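Local coordinates for uncharacterized protein (PDB 3PU2) that is of unknown function but belongs to the AHA1 family of the SRPBCC superfamily and is a putative activator of the Hsp90 ATPase, at residues 10-15 against 126-131; 102-107 against 121-126. All blocks are in the same frame, centred on the assembly; numbering follows the deposited sequence.

Interaction 1: residues 10-15 against 126-131; sequences GSATRL and ATPEAR
Arg-131 reaches from helix 130-135 to the turn before strand 14-21. The fold is the helix-grip fold of the SRPBCC (Bet v 1-like) superfamily, and this contact joins the turn before strand 14-21, and the first residues of that strand, to the segment after strand 116-124.

The polar part is a fork of two weak hydrogen bonds. Arg-131 NE lies 3.2 Å from Ser-11 O, and Arg-131 NH2 lies 3.1 Å from the same Ser-11 O. Both are bent, at 132° and 133°. Ser-11 O sits at the edge of the guanidinium, near its plane. The same oxygen also takes a weak bond from Arg-14 N.

The carbon chain of Arg-131 packs as well. Its CG stands anti to the backbone N (chi1 -158°), which sets it 3.5 Å from Thr-13 CA. Further out, Arg-131 CD meets Leu-15 CG at 3.6 Å. Leu-15 CD2 lies over one face of the guanidinium, offset toward the rim. An alanine in place of Arg-131 takes away both donors to Ser-11 O, and would probably leave a gap beside Leu-15 and let the turn shift.

Pro-128 makes the second set of contacts. Its CA lies 3.1 Å from Ala-12 O in a CA-H...O contact. Its ring runs side by side with Thr-13, both pointing the same way. Thr-127 OG1 accepts a weak capping bond from Ala-130 N, at the turn that leads into the helix. Thr-13 CG2 lies 3.3 Å from Pro-128 CG and 3.5 Å from Thr-127 O.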
ATOM      1  N   GLY A  10       9.025  -6.728  12.969  1.00103.99           N
ATOM      2  CA  GLY A  10       9.777  -5.635  12.369  1.00109.55           C
ATOM      3  C   GLY A  10      11.082  -5.257  13.052  1.00109.53           C
ATOM      4  O   GLY A  10      11.947  -6.107  13.271  1.00108.80           O
ATOM      5  N   SER A  11      11.231  -3.970  13.369  1.00 89.14           N
ATOM      6  CA  SER A  11      12.429  -3.466  14.035  1.00 81.22           C
ATOM      7  C   SER A  11      12.298  -1.984  14.385  1.00 76.49           C
ATOM      8  O   SER A  11      11.228  -1.389  14.235  1.00 72.52           O
ATOM      9  CB  SER A  11      13.674  -3.694  13.163  1.00 84.27           C
ATOM     10  OG  SER A  11      13.625  -2.938  11.969  1.00 90.49           O
ATOM     11  N   ALA A  12      13.396  -1.394  14.847  1.00 77.66           N
ATOM     12  CA  ALA A  12      13.421   0.008  15.252  1.00 79.86           C
ATOM     13  C   ALA A  12      13.100   1.003  14.140  1.00 77.61           C
ATOM     14  O   ALA A  12      12.763   2.157  14.418  1.00 85.50           O
ATOM     15  CB  ALA A  12      14.778   0.338  15.867  1.00 78.15           C
ATOM     16  N   THR A  13      13.215   0.566  12.890  1.00 55.79           N
ATOM     17  CA  THR A  13      12.928   1.439  11.762  1.00 62.99           C
ATOM     18  C   THR A  13      12.174   0.687  10.681  1.00 63.98           C
ATOM     19  O   THR A  13      12.146   1.125   9.535  1.00 63.46           O
ATOM     20  CB  THR A  13      14.220   2.006  11.109  1.00 54.19           C
ATOM     21  OG1 THR A  13      14.940   0.942  10.470  1.00 52.71           O
ATOM     22  CG2 THR A  13      15.122   2.681  12.151  1.00 31.93           C
ATOM     23  N   ARG A  14      11.542  -0.427  11.041  1.00 54.58           N
ATOM     24  CA  ARG A  14      10.830  -1.235  10.056  1.00 48.49           C
ATOM     25  C   ARG A  14       9.468  -1.718  10.560  1.00 58.44           C
ATOM     26  O   ARG A  14       9.361  -2.197  11.685  1.00 66.67           O
ATOM     27  CB  ARG A  14      11.715  -2.428   9.699  1.00 37.25           C
ATOM     28  CG  ARG A  14      11.208  -3.335   8.611  1.00 44.77           C
ATOM     29  CD  ARG A  14      12.041  -4.605   8.571  1.00 53.94           C
ATOM     30  NE  ARG A  14      11.623  -5.529   7.522  1.00 52.02           N
ATOM     31  CZ  ARG A  14      11.782  -5.298   6.224  1.00 58.26           C
ATOM     32  NH1 ARG A  14      12.348  -4.171   5.825  1.00 47.97           N
ATOM     33  NH2 ARG A  14      11.393  -6.197   5.324  1.00 67.28           N
ATOM     34  N   LEU A  15       8.431  -1.578   9.735  1.00 61.84           N
ATOM     35  CA  LEU A  15       7.088  -2.031  10.104  1.00 52.65           C
ATOM     36  C   LEU A  15       6.648  -3.120   9.150  1.00 47.23           C
ATOM     37  O   LEU A  15       6.832  -3.005   7.940  1.00 37.20           O
ATOM     38  CB  LEU A  15       6.079  -0.877  10.084  1.00 45.71           C
ATOM     39  CG  LEU A  15       6.090   0.001  11.342  1.00 47.67           C
ATOM     40  CD1 LEU A  15       5.201   1.223  11.150  1.00 30.10           C
ATOM     41  CD2 LEU A  15       5.628  -0.815  12.523  1.00 49.75           C
ATOM     42  N   ALA A 126      13.299   6.186   7.682  1.00 54.12           N
ATOM     43  CA  ALA A 126      14.579   6.896   7.754  1.00 49.55           C
ATOM     44  C   ALA A 126      15.287   6.677   9.069  1.00 57.54           C
ATOM     45  O   ALA A 126      16.386   6.133   9.120  1.00 75.47           O
ATOM     46  CB  ALA A 126      14.364   8.380   7.548  1.00 40.38           C
ATOM     47  N   THR A 127      14.638   7.116  10.136  1.00 56.36           N
ATOM     48  CA  THR A 127      15.186   7.016  11.483  1.00 60.11           C
ATOM     49  C   THR A 127      14.304   6.133  12.360  1.00 63.69           C
ATOM     50  O   THR A 127      13.276   5.639  11.914  1.00 68.67           O
ATOM     51  CB  THR A 127      15.297   8.432  12.117  1.00 62.15           C
ATOM     52  OG1 THR A 127      14.011   9.075  12.103  1.00 58.40           O
ATOM     53  CG2 THR A 127      16.281   9.285  11.327  1.00 63.95           C
ATOM     54  N   PRO A 128      14.720   5.885  13.605  1.00 67.17           N
ATOM     55  CA  PRO A 128      13.823   5.042  14.397  1.00 65.53           C
ATOM     56  C   PRO A 128      12.705   5.904  14.992  1.00 63.68           C
ATOM     57  O   PRO A 128      11.698   5.388  15.462  1.00 65.88           O
ATOM     58  CB  PRO A 128      14.749   4.446  15.456  1.00 65.45           C
ATOM     59  CG  PRO A 128      16.082   4.421  14.762  1.00 70.50           C
ATOM     60  CD  PRO A 128      16.096   5.789  14.114  1.00 70.24           C
ATOM     61  N   GLU A 129      12.888   7.221  14.968  1.00 51.90           N
ATOM     62  CA  GLU A 129      11.873   8.130  15.494  1.00 58.08           C
ATOM     63  C   GLU A 129      10.857   8.477  14.387  1.00 68.60           C
ATOM     64  O   GLU A 129       9.787   9.029  14.656  1.00 54.95           O
ATOM     65  CB  GLU A 129      12.518   9.410  16.055  1.00 66.41           C
ATOM     66  CG  GLU A 129      13.368  10.180  15.050  1.00 94.67           C
ATOM     67  CD  GLU A 129      14.857   9.863  15.147  1.00104.01           C
ATOM     68  OE1 GLU A 129      15.213   8.693  15.435  1.00108.01           O
ATOM     69  OE2 GLU A 129      15.670  10.790  14.915  1.00 99.52           O
ATOM     70  N   ALA A 130      11.204   8.153  13.142  1.00 76.58           N
ATOM     71  CA  ALA A 130      10.311   8.389  12.008  1.00 59.05           C
ATOM     72  C   ALA A 130       9.359   7.206  12.021  1.00 61.19           C
ATOM     73  O   ALA A 130       8.198   7.314  11.641  1.00 75.96           O
ATOM     74  CB  ALA A 130      11.093   8.406  10.703  1.00 49.32           C
ATOM     75  N   ARG A 131       9.884   6.073  12.468  1.00 57.54           N
ATOM     76  CA  ARG A 131       9.123   4.842  12.577  1.00 62.35           C
ATOM     77  C   ARG A 131       8.222   5.055  13.788  1.00 75.99           C
ATOM     78  O   ARG A 131       7.167   4.431  13.912  1.00 81.80           O
ATOM     79  CB  ARG A 131      10.088   3.671  12.819  1.00 79.06           C
ATOM     80  CG  ARG A 131       9.571   2.296  12.446  1.00 79.15           C
ATOM     81  CD  ARG A 131       8.449   1.884  13.353  1.00 86.02           C
ATOM     82  NE  ARG A 131       8.734   0.632  14.036  1.00 90.99           N
ATOM     83  CZ  ARG A 131       8.304   0.348  15.256  1.00 91.45           C
ATOM     84  NH1 ARG A 131       7.575   1.233  15.924  1.00 95.69           N
ATOM     85  NH2 ARG A 131       8.598  -0.819  15.807  1.00 88.25           N
TER

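Interaction 2: residues 102-107 against 121-126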
ATOM      1  N   GLY A 102       9.896  11.154   6.376  1.00 72.29           N
ATOM      2  CA  GLY A 102      11.087  11.162   5.536  1.00 59.63           C
ATOM      3  C   GLY A 102      10.781  10.204   4.392  1.00 55.50           C
ATOM      4  O   GLY A 102       9.671   9.651   4.343  1.00 47.50           O
ATOM      5  N   GLU A 103      11.723   9.986   3.478  1.00 50.32           N
ATOM      6  CA  GLU A 103      11.451   9.064   2.373  1.00 46.99           C
ATOM      7  C   GLU A 103      11.399   7.628   2.898  1.00 45.38           C
ATOM      8  O   GLU A 103      12.251   7.233   3.680  1.00 60.39           O
ATOM      9  CB  GLU A 103      12.527   9.181   1.283  1.00 35.37           C
ATOM     10  CG  GLU A 103      12.110   8.570  -0.068  1.00 46.34           C
ATOM     11  CD  GLU A 103      12.951   9.070  -1.246  1.00 71.25           C
ATOM     12  OE1 GLU A 103      13.263  10.283  -1.296  1.00 73.08           O
ATOM     13  OE2 GLU A 103      13.289   8.256  -2.136  1.00 87.87           O
ATOM     14  N   THR A 104      10.405   6.850   2.485  1.00 33.98           N
ATOM     15  CA  THR A 104      10.301   5.470   2.959  1.00 29.93           C
ATOM     16  C   THR A 104      10.398   4.449   1.828  1.00 35.70           C
ATOM     17  O   THR A 104      10.081   4.750   0.664  1.00 37.75           O
ATOM     18  CB  THR A 104       8.954   5.221   3.704  1.00 44.07           C
ATOM     19  OG1 THR A 104       7.857   5.408   2.804  1.00 53.94           O
ATOM     20  CG2 THR A 104       8.795   6.184   4.873  1.00 56.22           C
ATOM     21  N   LEU A 105      10.830   3.237   2.164  1.00 43.66           N
ATOM     22  CA  LEU A 105      10.927   2.181   1.153  1.00 42.07           C
ATOM     23  C   LEU A 105       9.922   1.092   1.505  1.00 42.92           C
ATOM     24  O   LEU A 105       9.994   0.491   2.581  1.00 42.76           O
ATOM     25  CB  LEU A 105      12.326   1.583   1.114  1.00 51.01           C
ATOM     26  CG  LEU A 105      12.582   0.708  -0.113  1.00 62.49           C
ATOM     27  CD1 LEU A 105      13.093   1.575  -1.257  1.00 60.63           C
ATOM     28  CD2 LEU A 105      13.601  -0.365   0.232  1.00 63.11           C
ATOM     29  N   VAL A 106       9.006   0.836   0.576  1.00 33.88           N
ATOM     30  CA  VAL A 106       7.936  -0.127   0.764  1.00 33.26           C
ATOM     31  C   VAL A 106       8.110  -1.401  -0.030  1.00 39.32           C
ATOM     32  O   VAL A 106       8.292  -1.364  -1.240  1.00 45.42           O
ATOM     33  CB  VAL A 106       6.616   0.499   0.350  1.00 36.25           C
ATOM     34  CG1 VAL A 106       5.491  -0.436   0.661  1.00 19.08           C
ATOM     35  CG2 VAL A 106       6.436   1.825   1.063  1.00 39.69           C
ATOM     36  N   THR A 107       8.005  -2.534   0.652  1.00 53.54           N
ATOM     37  CA  THR A 107       8.187  -3.834   0.016  1.00 60.05           C
ATOM     38  C   THR A 107       6.928  -4.698   0.065  1.00 55.05           C
ATOM     39  O   THR A 107       6.394  -4.973   1.131  1.00 66.09           O
ATOM     40  CB  THR A 107       9.336  -4.599   0.713  1.00 68.69           C
ATOM     41  OG1 THR A 107      10.435  -3.703   0.935  1.00 64.81           O
ATOM     42  CG2 THR A 107       9.801  -5.782  -0.133  1.00 64.69           C
HETATM   43  N   MSE A 121       3.783  -7.030   3.584  1.00 48.33           N
HETATM   44  CA  MSE A 121       4.227  -5.675   3.328  1.00 40.94           C
HETATM   45  C   MSE A 121       5.162  -5.175   4.415  1.00 53.17           C
HETATM   46  O   MSE A 121       4.942  -5.421   5.597  1.00 63.97           O
HETATM   47  CB  MSE A 121       3.016  -4.751   3.222  1.00 50.37           C
HETATM   48  CG  MSE A 121       3.395  -3.280   3.148  1.00 67.06           C
HETATM   49 SE   MSE A 121       1.939  -2.115   2.694  0.78102.94          SE
HETATM   50  CE  MSE A 121       2.178  -0.819   4.098  1.00 64.84           C
ATOM     51  N   ALA A 122       6.208  -4.467   4.001  1.00 49.23           N
ATOM     52  CA  ALA A 122       7.191  -3.911   4.926  1.00 42.15           C
ATOM     53  C   ALA A 122       7.538  -2.485   4.514  1.00 44.72           C
ATOM     54  O   ALA A 122       7.636  -2.168   3.315  1.00 42.06           O
ATOM     55  CB  ALA A 122       8.437  -4.746   4.921  1.00 48.93           C
ATOM     56  N   VAL A 123       7.736  -1.630   5.511  1.00 48.84           N
ATOM     57  CA  VAL A 123       8.067  -0.242   5.257  1.00 54.58           C
ATOM     58  C   VAL A 123       9.299   0.094   6.076  1.00 54.70           C
ATOM     59  O   VAL A 123       9.267  -0.001   7.302  1.00 53.49           O
ATOM     60  CB  VAL A 123       6.895   0.690   5.667  1.00 42.31           C
ATOM     61  CG1 VAL A 123       7.203   2.123   5.290  1.00 44.92           C
ATOM     62  CG2 VAL A 123       5.629   0.248   4.986  1.00 36.78           C
ATOM     63  N   ASP A 124      10.392   0.448   5.401  1.00 49.33           N
ATOM     64  CA  ASP A 124      11.614   0.813   6.103  1.00 42.23           C
ATOM     65  C   ASP A 124      11.607   2.326   6.193  1.00 34.31           C
ATOM     66  O   ASP A 124      11.434   3.008   5.183  1.00 34.28           O
ATOM     67  CB  ASP A 124      12.862   0.358   5.339  1.00 55.80           C
ATOM     68  CG  ASP A 124      13.057  -1.144   5.368  1.00 78.06           C
ATOM     69  OD1 ASP A 124      13.012  -1.733   6.476  1.00 89.54           O
ATOM     70  OD2 ASP A 124      13.272  -1.729   4.280  1.00 77.94           O
ATOM     71  N   TYR A 125      11.797   2.841   7.400  1.00 34.20           N
ATOM     72  CA  TYR A 125      11.805   4.276   7.661  1.00 42.15           C
ATOM     73  C   TYR A 125      13.210   4.863   7.786  1.00 58.46           C
ATOM     74  O   TYR A 125      14.186   4.133   7.969  1.00 70.35           O
ATOM     75  CB  TYR A 125      10.982   4.554   8.926  1.00 45.20           C
ATOM     76  CG  TYR A 125       9.511   4.253   8.730  1.00 47.39           C
ATOM     77  CD1 TYR A 125       8.659   5.188   8.124  1.00 41.46           C
ATOM     78  CD2 TYR A 125       8.979   3.010   9.067  1.00 42.05           C
ATOM     79  CE1 TYR A 125       7.325   4.888   7.853  1.00 40.05           C
ATOM     80  CE2 TYR A 125       7.640   2.701   8.792  1.00 37.48           C
ATOM     81  CZ  TYR A 125       6.832   3.647   8.181  1.00 40.99           C
ATOM     82  OH  TYR A 125       5.554   3.331   7.830  1.00 54.31           O
ATOM     83  N   ALA A 126      13.299   6.186   7.682  1.00 54.12           N
ATOM     84  CA  ALA A 126      14.579   6.896   7.754  1.00 49.55           C
ATOM     85  C   ALA A 126      15.287   6.677   9.069  1.00 57.54           C
ATOM     86  O   ALA A 126      16.386   6.133   9.120  1.00 75.47           O
ATOM     87  CB  ALA A 126      14.364   8.380   7.548  1.00 40.38           C
TER
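Leu-105 and Asp-124 face each other as a hydrogen-bonded pair in the beta hairpin of strands 104-113 and 116-124. The hairpin is part of the antiparallel sheet of the helix-grip fold. The two short segments run at 165° to each other.

Four backbone hydrogen bonds hold them. Leu-105 and Asp-124 bond in both directions, with Asp-124 N 2.8 Å from Leu-105 O. Thr-107 and Ala-122 do the same, and Thr-107 N lies 2.7 Å from Ala-122 O. Between these pairs, Val-106 and Val-123 form the non-hydrogen-bonded pair. CA-H...O contacts add to the ladder, such as Val-106 CA to Ala-122 O at 3.3 Å.

The two valines share one face of the sheet, with Val-106 CG2 4.3 Å from Val-123 CG2. Leu-105, Thr-107, Ala-122 and Asp-124 point to the other face. There Asp-124 OD1 forms a salt bridge with Arg-14 NH1 of strand 14-21.

At the open end of the hairpin, Thr-104 and Tyr-125 lie side by side. Thr-104 OG1 has a weak bond to Glu-93 O on strand 88-93. The methyl of Thr-104, anti to its own carbonyl carbon, meets the tyrosine ring obliquely: Thr-104 CG2 is 3.4 Å from Tyr-125 CD1.

Interactions 1 and 2 have their centres about 9 Å apart and share Ala-126. Strand 116-124 is the common element. It lies between strands 14-21 and 104-113 in the sheet, and the chain runs on from it into helix 130-135. A salt bridge joins the two contacts, with Arg-14 NH1 2.6 Å from Asp-124 OD1. The backbone links them too: Thr-13 O lies 2.8 Å from Tyr-125 N, a probable hydrogen bond. Tyr-125 also packs on Arg-131, with its CD2 3.5 Å from Arg-131 CG. Tyr-125 thus belongs to both contacts.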